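Long-range contact in probable methyltransferase (Bordetella pertussis, PDB 3KTY), which probably transfers methyl groups from S-adenosyl-L-methionine to RNA, like other SPOUT-type TrmH methyltransferases: residues Val24-Arg29 with Val56-Gly61. Residues are numbered along the deposited sequence; the frame is centred on the assembly and turned at random.
Sequences VGSAAR and VALASG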
loop_
_atom_site.group_PDB
_atom_site.type_symbol
_atom_site.label_atom_id
_atom_site.label_comp_id
_atom_site.label_asym_id
_atom_site.label_seq_id
_atom_site.Cartn_x
_atom_site.Cartn_y
_atom_site.Cartn_z
ATOM N N VAL A 24 2.719 2.811 -15.126
ATOM C CA VAL A 24 1.566 3.669 -15.407
ATOM C C VAL A 24 0.291 2.888 -15.319
ATOM O O VAL A 24 -0.707 3.395 -14.798
ATOM C CB VAL A 24 1.598 4.252 -16.822
ATOM C CG1 VAL A 24 0.293 4.932 -17.120
ATOM C CG2 VAL A 24 2.773 5.200 -16.985
ATOM N N GLY A 25 0.311 1.658 -15.850
ATOM C CA GLY A 25 -0.794 0.726 -15.662
ATOM C C GLY A 25 -1.030 0.347 -14.197
ATOM O O GLY A 25 -2.159 0.332 -13.725
ATOM N N SER A 26 0.036 0.044 -13.467
ATOM C CA SER A 26 -0.088 -0.323 -12.057
ATOM C C SER A 26 -0.653 0.831 -11.273
ATOM O O SER A 26 -1.467 0.651 -10.358
ATOM C CB SER A 26 1.288 -0.707 -11.488
ATOM O OG SER A 26 1.767 -1.865 -12.141
ATOM N N ALA A 27 -0.189 2.027 -11.641
ATOM C CA ALA A 27 -0.676 3.278 -11.102
ATOM C C ALA A 27 -2.194 3.389 -11.235
ATOM O O ALA A 27 -2.882 3.765 -10.289
ATOM C CB ALA A 27 0.044 4.512 -11.780
ATOM N N ALA A 28 -2.716 3.058 -12.403
ATOM C CA ALA A 28 -4.143 3.221 -12.631
ATOM C C ALA A 28 -4.955 2.256 -11.788
ATOM O O ALA A 28 -6.021 2.618 -11.276
ATOM C CB ALA A 28 -4.468 3.021 -14.129
ATOM N N ARG A 29 -4.438 1.024 -11.667
ATOM C CA ARG A 29 -5.100 -0.052 -10.941
ATOM C C ARG A 29 -5.019 0.283 -9.468
ATOM O O ARG A 29 -6.029 0.293 -8.751
ATOM C CB ARG A 29 -4.445 -1.414 -11.235
ATOM C CG ARG A 29 -5.250 -2.584 -10.710
ATOM C CD ARG A 29 -4.572 -3.973 -10.848
ATOM N NE ARG A 29 -4.466 -4.615 -9.534
ATOM C CZ ARG A 29 -5.495 -5.096 -8.828
ATOM N NH1 ARG A 29 -5.287 -5.631 -7.627
ATOM N NH2 ARG A 29 -6.736 -5.047 -9.311
ATOM N N VAL A 56 -1.343 -1.209 -20.453
ATOM C CA VAL A 56 -2.635 -1.882 -20.561
ATOM C C VAL A 56 -2.653 -3.178 -19.738
ATOM O O VAL A 56 -3.508 -3.350 -18.866
ATOM C CB VAL A 56 -2.970 -2.210 -22.022
ATOM C CG1 VAL A 56 -4.035 -3.280 -22.088
ATOM C CG2 VAL A 56 -3.407 -0.949 -22.766
ATOM N N ALA A 57 -1.709 -4.079 -20.019
ATOM C CA ALA A 57 -1.603 -5.377 -19.317
ATOM C C ALA A 57 -1.542 -5.289 -17.778
ATOM O O ALA A 57 -2.184 -6.073 -17.090
ATOM C CB ALA A 57 -0.422 -6.115 -19.822
ATOM N N LEU A 58 -0.781 -4.336 -17.244
ATOM C CA LEU A 58 -0.752 -4.106 -15.796
ATOM C C LEU A 58 -1.935 -3.304 -15.261
ATOM O O LEU A 58 -2.061 -3.104 -14.060
ATOM C CB LEU A 58 0.548 -3.425 -15.367
ATOM C CG LEU A 58 1.784 -4.330 -15.411
ATOM C CD1 LEU A 58 2.801 -3.835 -14.399
ATOM C CD2 LEU A 58 1.420 -5.769 -15.117
ATOM N N ALA A 59 -2.810 -2.854 -16.142
ATOM C CA ALA A 59 -3.954 -2.077 -15.684
ATOM C C ALA A 59 -5.225 -2.899 -15.518
ATOM O O ALA A 59 -6.198 -2.394 -14.982
ATOM C CB ALA A 59 -4.215 -0.914 -16.623
ATOM N N SER A 60 -5.217 -4.145 -16.003
ATOM C CA SER A 60 -6.433 -4.963 -16.127
ATOM C C SER A 60 -7.459 -4.717 -15.007
ATOM O O SER A 60 -7.163 -4.889 -13.813
ATOM C CB SER A 60 -6.075 -6.448 -16.214
ATOM O OG SER A 60 -5.458 -6.876 -15.014
ATOM N N GLY A 61 -8.665 -4.319 -15.409
ATOM C CA GLY A 61 -9.694 -3.881 -14.480
ATOM C C GLY A 61 -9.852 -2.361 -14.461
ATOM O O GLY A 61 -10.959 -1.838 -14.372
#
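Ser-26 OG stands anti to its carbonyl carbon (chi1 -64°), and Leu-58 across from it takes the same turn, with CG anti to the carbonyl carbon (chi1 -72°). These torsions bring Leu-58 CD1 to 3.2 Å from Ser-26 OG, a tight contact. OG is hydrogen-bonded to Gly-22 O, one turn back in helix 21-33, so the leucine methyl meets an oxygen that already has a polar partner. Beside this pair Gly-25 has no side chain, and the two backbones meet directly: CA of Gly-25 lies 4.2 Å from CA of Ala-59. The Gly-25 carbonyl, which accepts the helical bond from Arg-29 N, also receives a weak CA-H...O contact from Ala-59 CA at 3.6 Å, while the Ala-59 methyl rests 3.8 Å from the same oxygen. Farther along, the aliphatic part of Arg-29 runs alongside the Leu-58 to Ser-60 backbone, CD lying 4.0 Å from Ser-60 O. Its guanidinium continues to the second subunit, where NH1 hydrogen-bonds to OE1 of that subunit's Gln-159 and the side chain packs on its Tyr-152. In this methyltransferase domain, then, helices 21-33 and 53-59 meet mainly by van der Waals packing: Gly-25 O and Leu-58 O, 3.5 Å apart, are both acceptors and cannot bond each other, which leaves the weak CA-H...O contact as the one polar-type link between the segments.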